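Local coordinates for protein putative esterase aq_1494 (Aquifex aeolicus, PDB 2EGR) that probably hydrolyses thioesters such as fatty acyl-CoA, as a putative esterase of the 4-hydroxybenzoyl-CoA thioesterase family, at residues E13-A16 / Q17-H21; H22-Y25 / F26-F29; K65-F68 / Y69-F73. All coordinates share one frame; numbering follows the deposited sequence.

Interaction 1 of 3, residues E13-A16 / Q17-H21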
loop_
_atom_site.group_PDB
_atom_site.type_symbol
_atom_site.label_atom_id
_atom_site.label_comp_id
_atom_site.label_asym_id
_atom_site.label_seq_id
_atom_site.Cartn_x
_atom_site.Cartn_y
_atom_site.Cartn_z
ATOM N N GLU A 13 6.413 2.668 4.434
ATOM C CA GLU A 13 5.779 1.645 5.308
ATOM C C GLU A 13 5.279 2.175 6.661
ATOM O O GLU A 13 4.586 1.445 7.381
ATOM C CB GLU A 13 6.704 0.423 5.486
ATOM C CG GLU A 13 6.888 -0.259 4.147
ATOM C CD GLU A 13 8.078 -1.226 4.070
ATOM O OE1 GLU A 13 8.907 -1.263 5.021
ATOM O OE2 GLU A 13 8.155 -1.901 3.040
ATOM N N THR A 14 5.693 3.402 6.992
ATOM C CA THR A 14 5.287 4.107 8.212
ATOM C C THR A 14 3.939 4.801 7.963
ATOM O O THR A 14 3.461 4.872 6.817
ATOM C CB THR A 14 6.369 5.108 8.743
ATOM O OG1 THR A 14 6.619 6.127 7.783
ATOM C CG2 THR A 14 7.687 4.357 9.015
ATOM N N ASP A 15 3.314 5.194 9.050
ATOM C CA ASP A 15 2.164 6.089 9.025
ATOM C C ASP A 15 2.448 7.307 9.918
ATOM O O ASP A 15 3.568 7.450 10.469
ATOM C CB ASP A 15 0.878 5.355 9.422
ATOM C CG ASP A 15 0.892 4.793 10.863
ATOM O OD1 ASP A 15 1.624 5.316 11.767
ATOM O OD2 ASP A 15 0.170 3.779 11.064
ATOM N N ALA A 16 1.447 8.173 10.054
ATOM C CA ALA A 16 1.591 9.404 10.820
ATOM C C ALA A 16 1.875 9.177 12.313
ATOM O O ALA A 16 2.293 10.123 12.999
ATOM C CB ALA A 16 0.358 10.270 10.649
ATOM N N GLN A 17 1.626 7.974 12.829
ATOM C CA GLN A 17 2.035 7.671 14.229
ATOM C C GLN A 17 3.550 7.527 14.341
ATOM O O GLN A 17 4.101 7.478 15.459
ATOM C CB GLN A 17 1.352 6.423 14.802
ATOM C CG GLN A 17 -0.087 6.651 15.362
ATOM C CD GLN A 17 -0.224 7.852 16.359
ATOM O OE1 GLN A 17 0.735 8.251 17.035
ATOM N NE2 GLN A 17 -1.447 8.383 16.476
ATOM N N GLY A 18 4.222 7.468 13.197
ATOM C CA GLY A 18 5.709 7.336 13.164
ATOM C C GLY A 18 6.184 5.902 13.304
ATOM O O GLY A 18 7.373 5.652 13.571
ATOM N N ILE A 19 5.267 4.960 13.108
ATOM C CA ILE A 19 5.563 3.530 13.188
ATOM C C ILE A 19 5.195 2.814 11.911
ATOM O O ILE A 19 4.427 3.332 11.103
ATOM C CB ILE A 19 4.824 2.828 14.387
ATOM C CG1 ILE A 19 3.288 2.811 14.169
ATOM C CG2 ILE A 19 5.243 3.503 15.705
ATOM C CD1 ILE A 19 2.493 2.141 15.315
ATOM N N VAL A 20 5.666 1.590 11.758
ATOM C CA VAL A 20 5.180 0.746 10.656
ATOM C C VAL A 20 3.694 0.402 10.836
ATOM O O VAL A 20 3.275 -0.126 11.880
ATOM C CB VAL A 20 6.015 -0.521 10.492
ATOM C CG1 VAL A 20 5.429 -1.430 9.395
ATOM C CG2 VAL A 20 7.443 -0.104 10.127
ATOM N N HIS A 21 2.897 0.690 9.792
ATOM C CA HIS A 21 1.473 0.420 9.889
ATOM C C HIS A 21 1.226 -1.092 10.118
ATOM O O HIS A 21 1.866 -1.939 9.476
ATOM C CB HIS A 21 0.732 0.888 8.623
ATOM C CG HIS A 21 -0.757 0.758 8.739
ATOM N ND1 HIS A 21 -1.559 1.731 9.320
ATOM C CD2 HIS A 21 -1.585 -0.241 8.369
ATOM C CE1 HIS A 21 -2.819 1.321 9.300
ATOM N NE2 HIS A 21 -2.862 0.131 8.727
#
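Asp15 grips the segment that follows it with both carboxylate oxygens and both backbone polar atoms. OD1 of Asp15 takes the backbone N of Gln17 at 2.9 Å, a bent bond whose donor stands well above the carboxylate plane. OD2 of Asp15 turns its anti lone pair to ND1 of His21 at 3.2 Å; carboxylate and imidazole planes are nearly perpendicular, 82° apart, with OD2 near the ring plane at its edge. Asp15 CG sits between its own N and carbonyl carbon (chi1 62°), which swings the carboxylate over the residues ahead of it. Asp15 O accepts the N of Gly18 at 2.8 Å and closes a type I turn, while Asp15 N donates to Ile19 O at 3.0 Å. Two residues further out, His21 N reaches Glu13 O at 3.0 Å, and together these two bonds bridge Thr14 with Val20. Gly18 takes a positive phi of 84°, easy for a residue without a side chain. The loop leads into helix 22-39 of the hotdog fold, and Asp15 is the predicted active-site residue. Replacing Asp15 by an alanine would probably leave Gln17 N and the His21 imidazole without these acceptors and the ring freer to turn. Thr14 OG1 bonds to Phe11 O and also to Ala16 N of the second subunit. The carboxylate of Glu13 is held by Tyr28 OH, Gln10 N and a salt bridge to Arg7. Val20 N pairs with the backbone of Leu67, and CG1 of Val20 lies 3.6 Å from Glu13 O.

Interaction 2 of 3, residues H22-Y25 / F26-F29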
loop_
_atom_site.group_PDB
_atom_site.type_symbol
_atom_site.label_atom_id
_atom_site.label_comp_id
_atom_site.label_asym_id
_atom_site.label_seq_id
_atom_site.Cartn_x
_atom_site.Cartn_y
_atom_site.Cartn_z
ATOM N N HIS A 22 0.277 -1.447 10.992
ATOM C CA HIS A 22 0.070 -2.863 11.335
ATOM C C HIS A 22 -0.182 -3.801 10.137
ATOM O O HIS A 22 0.192 -4.973 10.162
ATOM C CB HIS A 22 -1.028 -3.047 12.404
ATOM C CG HIS A 22 -2.407 -2.637 11.957
ATOM N ND1 HIS A 22 -2.857 -1.338 12.040
ATOM C CD2 HIS A 22 -3.431 -3.358 11.451
ATOM C CE1 HIS A 22 -4.104 -1.279 11.600
ATOM N NE2 HIS A 22 -4.477 -2.494 11.241
ATOM N N SER A 23 -0.818 -3.283 9.066
ATOM C CA SER A 23 -1.154 -4.092 7.946
ATOM C C SER A 23 0.105 -4.513 7.167
ATOM O O SER A 23 0.056 -5.469 6.447
ATOM C CB SER A 23 -2.103 -3.340 6.995
ATOM O OG SER A 23 -1.433 -2.243 6.383
ATOM N N ASN A 24 1.190 -3.751 7.290
ATOM C CA ASN A 24 2.407 -4.032 6.510
ATOM C C ASN A 24 3.150 -5.238 7.076
ATOM O O ASN A 24 3.945 -5.851 6.372
ATOM C CB ASN A 24 3.349 -2.810 6.484
ATOM C CG ASN A 24 2.808 -1.673 5.593
ATOM O OD1 ASN A 24 3.035 -0.479 5.841
ATOM N ND2 ASN A 24 2.128 -2.049 4.566
ATOM N N TYR A 25 2.913 -5.566 8.342
ATOM C CA TYR A 25 3.537 -6.790 8.912
ATOM C C TYR A 25 3.152 -8.013 8.123
ATOM O O TYR A 25 4.004 -8.862 7.861
ATOM C CB TYR A 25 3.234 -6.948 10.421
ATOM C CG TYR A 25 3.943 -5.970 11.308
ATOM C CD1 TYR A 25 4.983 -6.413 12.162
ATOM C CD2 TYR A 25 3.593 -4.602 11.333
ATOM C CE1 TYR A 25 5.639 -5.529 12.999
ATOM C CE2 TYR A 25 4.262 -3.666 12.186
ATOM C CZ TYR A 25 5.276 -4.167 13.031
ATOM O OH TYR A 25 5.940 -3.325 13.879
ATOM N N PHE A 26 1.889 -8.093 7.652
ATOM C CA PHE A 26 1.467 -9.210 6.823
ATOM C C PHE A 26 2.230 -9.262 5.510
ATOM O O PHE A 26 2.504 -10.340 5.004
ATOM C CB PHE A 26 -0.047 -9.217 6.634
ATOM C CG PHE A 26 -0.763 -9.308 7.944
ATOM C CD1 PHE A 26 -0.872 -10.556 8.611
ATOM C CD2 PHE A 26 -1.210 -8.149 8.585
ATOM C CE1 PHE A 26 -1.496 -10.618 9.865
ATOM C CE2 PHE A 26 -1.806 -8.204 9.862
ATOM C CZ PHE A 26 -1.955 -9.452 10.489
ATOM N N ARG A 27 2.577 -8.089 4.984
ATOM C CA ARG A 27 3.384 -8.018 3.753
ATOM C C ARG A 27 4.802 -8.532 3.986
ATOM O O ARG A 27 5.323 -9.311 3.156
ATOM C CB ARG A 27 3.368 -6.595 3.208
ATOM C CG ARG A 27 1.921 -6.166 2.852
ATOM C CD ARG A 27 1.826 -4.689 2.370
ATOM N NE ARG A 27 0.418 -4.413 1.969
ATOM C CZ ARG A 27 0.050 -3.458 1.112
ATOM N NH1 ARG A 27 0.979 -2.612 0.628
ATOM N NH2 ARG A 27 -1.263 -3.321 0.784
ATOM N N TYR A 28 5.382 -8.139 5.120
ATOM C CA TYR A 28 6.685 -8.641 5.541
ATOM C C TYR A 28 6.655 -10.158 5.680
ATOM O O TYR A 28 7.569 -10.819 5.199
ATOM C CB TYR A 28 7.121 -8.043 6.866
ATOM C CG TYR A 28 7.363 -6.547 6.932
ATOM C CD1 TYR A 28 7.662 -5.799 5.798
ATOM C CD2 TYR A 28 7.313 -5.906 8.162
ATOM C CE1 TYR A 28 7.930 -4.416 5.910
ATOM C CE2 TYR A 28 7.571 -4.568 8.306
ATOM C CZ TYR A 28 7.881 -3.820 7.156
ATOM O OH TYR A 28 8.157 -2.480 7.311
ATOM N N PHE A 29 5.599 -10.717 6.293
ATOM C CA PHE A 29 5.484 -12.202 6.380
ATOM C C PHE A 29 5.420 -12.858 5.018
ATOM O O PHE A 29 5.971 -13.940 4.806
ATOM C CB PHE A 29 4.267 -12.619 7.234
ATOM C CG PHE A 29 4.217 -11.958 8.561
ATOM C CD1 PHE A 29 5.394 -11.628 9.259
ATOM C CD2 PHE A 29 2.987 -11.648 9.157
ATOM C CE1 PHE A 29 5.350 -10.996 10.483
ATOM C CE2 PHE A 29 2.945 -11.022 10.387
ATOM C CZ PHE A 29 4.110 -10.690 11.065
#
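The Phe29 ring lies with one face under the carbonyl of Tyr25, whose O stands 3.1 Å above the ring plane and over its centre. That O is also the acceptor of Phe29 N at 2.9 Å, so ring and amide of one residue meet the same carbonyl oxygen. The Tyr28 ring has Asn24 O above one face, offset toward the rim, and the same oxygen accepts Tyr28 N at 3.0 Å. Tyr28 turns its edge to the face of Tyr25, an edge-to-face pair with centroids 5.9 Å apart and planes tilted well short of perpendicular (59°). Phe26 keeps Ser23 O at its edge, in the ring plane, where CD2 of Phe26 comes within 3.7 Å; the bond from Phe26 N to Ser23 O is weak. Phe29 CG, anti to its carbonyl carbon (chi1 -51°), brings the ring beneath Tyr25 O; Tyr25 CB rests 3.9 Å from Phe29 CZ. These are successive i to i+3 and i+4 contacts of the first turns of the long helix of a hotdog fold. The extended Arg27 chain passes obliquely across the Asn24 side chain, and Arg27 NE bonds to Ser23 OG of the third subunit, while Ser23 OG here takes Arg27 NE of that subunit. Phe26 stacks on its counterpart there, so this end of the helix is part of a subunit interface. Within the chain, Phe26 and Phe29 pack on strand 52-63, Phe29 stacks with Tyr91 of strand 86-95, and Tyr25 touches Ala101 of strand 98-111, which lays the helix against the sheet.

Interaction 3 of 3, residues K65-F68 / Y69-F73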
loop_
_atom_site.group_PDB
_atom_site.type_symbol
_atom_site.label_atom_id
_atom_site.label_comp_id
_atom_site.label_asym_id
_atom_site.label_seq_id
_atom_site.Cartn_x
_atom_site.Cartn_y
_atom_site.Cartn_z
ATOM N N LYS A 65 6.091 -4.191 20.394
ATOM C CA LYS A 65 6.820 -2.946 20.315
ATOM C C LYS A 65 6.800 -2.480 18.847
ATOM O O LYS A 65 6.807 -3.304 17.954
ATOM C CB LYS A 65 8.276 -3.139 20.769
ATOM C CG LYS A 65 8.465 -3.620 22.250
ATOM C CD LYS A 65 8.308 -2.446 23.231
ATOM C CE LYS A 65 8.251 -2.896 24.709
ATOM N NZ LYS A 65 8.733 -1.796 25.631
ATOM N N PRO A 66 6.835 -1.172 18.607
ATOM C CA PRO A 66 6.752 -0.710 17.212
ATOM C C PRO A 66 8.059 -0.879 16.442
ATOM O O PRO A 66 9.110 -1.037 17.048
ATOM C CB PRO A 66 6.452 0.777 17.363
ATOM C CG PRO A 66 7.146 1.150 18.627
ATOM C CD PRO A 66 6.894 -0.039 19.546
ATOM N N LEU A 67 7.961 -0.800 15.112
ATOM C CA LEU A 67 9.108 -0.649 14.234
ATOM C C LEU A 67 9.046 0.773 13.653
ATOM O O LEU A 67 7.947 1.289 13.368
ATOM C CB LEU A 67 9.073 -1.704 13.132
ATOM C CG LEU A 67 9.392 -3.176 13.482
ATOM C CD1 LEU A 67 9.078 -4.018 12.266
ATOM C CD2 LEU A 67 10.850 -3.316 13.891
ATOM N N PHE A 68 10.218 1.383 13.498
ATOM C CA PHE A 68 10.361 2.754 13.041
ATOM C C PHE A 68 11.020 2.750 11.676
ATOM O O PHE A 68 11.638 1.766 11.289
ATOM C CB PHE A 68 11.251 3.554 14.016
ATOM C CG PHE A 68 10.755 3.538 15.440
ATOM C CD1 PHE A 68 9.475 3.939 15.745
ATOM C CD2 PHE A 68 11.593 3.111 16.478
ATOM C CE1 PHE A 68 8.989 3.911 17.098
ATOM C CE2 PHE A 68 11.136 3.089 17.813
ATOM C CZ PHE A 68 9.838 3.491 18.116
ATOM N N TYR A 69 10.911 3.865 10.966
ATOM C CA TYR A 69 11.622 4.067 9.725
ATOM C C TYR A 69 13.097 3.725 9.879
ATOM O O TYR A 69 13.752 4.212 10.806
ATOM C CB TYR A 69 11.495 5.531 9.207
ATOM C CG TYR A 69 12.424 5.808 8.052
ATOM C CD1 TYR A 69 12.389 5.022 6.873
ATOM C CD2 TYR A 69 13.397 6.814 8.133
ATOM C CE1 TYR A 69 13.303 5.271 5.804
ATOM C CE2 TYR A 69 14.267 7.065 7.089
ATOM C CZ TYR A 69 14.213 6.311 5.929
ATOM O OH TYR A 69 15.107 6.587 4.922
ATOM N N ASP A 70 13.586 2.921 8.924
ATOM C CA ASP A 70 14.999 2.587 8.746
ATOM C C ASP A 70 15.490 1.575 9.775
ATOM O O ASP A 70 16.691 1.300 9.779
ATOM C CB ASP A 70 15.898 3.839 8.748
ATOM C CG ASP A 70 17.087 3.717 7.789
ATOM O OD1 ASP A 70 16.985 2.998 6.796
ATOM O OD2 ASP A 70 18.128 4.358 8.002
ATOM N N ASP A 71 14.596 1.017 10.609
ATOM C CA ASP A 71 14.962 -0.066 11.545
ATOM C C ASP A 71 15.307 -1.313 10.756
ATOM O O ASP A 71 14.634 -1.644 9.783
ATOM C CB ASP A 71 13.847 -0.441 12.522
ATOM C CG ASP A 71 13.731 0.505 13.703
ATOM O OD1 ASP A 71 14.649 1.292 13.948
ATOM O OD2 ASP A 71 12.710 0.398 14.413
ATOM N N VAL A 72 16.365 -2.005 11.174
ATOM C CA VAL A 72 16.655 -3.324 10.627
ATOM C C VAL A 72 15.987 -4.349 11.542
ATOM O O VAL A 72 16.116 -4.285 12.774
ATOM C CB VAL A 72 18.178 -3.573 10.462
ATOM C CG1 VAL A 72 18.440 -5.041 9.943
ATOM C CG2 VAL A 72 18.765 -2.550 9.495
ATOM N N PHE A 73 15.232 -5.255 10.940
ATOM C CA PHE A 73 14.492 -6.234 11.694
ATOM C C PHE A 73 14.625 -7.591 11.003
ATOM O O PHE A 73 15.097 -7.679 9.870
ATOM C CB PHE A 73 13.023 -5.776 11.919
ATOM C CG PHE A 73 12.210 -5.748 10.670
ATOM C CD1 PHE A 73 11.544 -6.886 10.237
ATOM C CD2 PHE A 73 12.149 -4.577 9.899
ATOM C CE1 PHE A 73 10.783 -6.875 9.059
ATOM C CE2 PHE A 73 11.427 -4.562 8.717
ATOM C CZ PHE A 73 10.742 -5.699 8.296
#
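A type II turn from Phe68 to Asp71 reverses the chain, closed by Asp71 N donating to Phe68 O at 3.1 Å from above the carbonyl plane. The Asp71 side chain folds back over the same turn: its OD2 accepts Phe68 N at 2.8 Å, a nearly straight bond (162° at the hydrogen) that arrives well out of the carboxylate plane. With CG anti to its carbonyl carbon (chi1 -80°), the carboxylate runs alongside the Phe68 side chain and points the same way, OD2 lying 3.5 Å from CB of Phe68. Phe68 is thus held to Asp71 through both its N and its O. The same OD2 forms a salt bridge with Lys95, which would tend to favour the charged carboxylate. On the inner side, CD1 of Leu67 sits over one face of the Phe73 ring, a CH-pi contact 4.0 Å from the centroid and 18° off the normal. The other methyl, CD2 of Leu67, lies on the same side of the ring plane and meets CB of Phe73 at 3.8 Å. The segment joins strand 52-63 to strand 72-82, which starts at Val72. Phe73 packs on Val93 of strand 86-95 and meets Tyr28 of helix 22-39, Leu67 touches Val100 of strand 98-111, and Asp70 reaches outward to Arg38 and Ser45 of the fourth subunit.

Interaction 2 is the buried member, mostly aromatic rings and carbonyls along helix 22-39, whereas interactions 1 and 3 are partly buried turns, each closed by a backbone bond and reinforced by an aspartate that accepts a backbone N. The aspartates differ in their second partner: a histidine ring in interaction 1, a lysine in interaction 3. The three meet one another. Ile19 CG2 of interaction 1 packs 3.4 Å from Pro66 CB of interaction 3, and Tyr25 OH of interaction 2 comes within 3.5 Å of Leu67 N. Interactions 1 and 2 share the third subunit as neighbour, interactions 2 and 3 the fourth, and interaction 1 also meets the second.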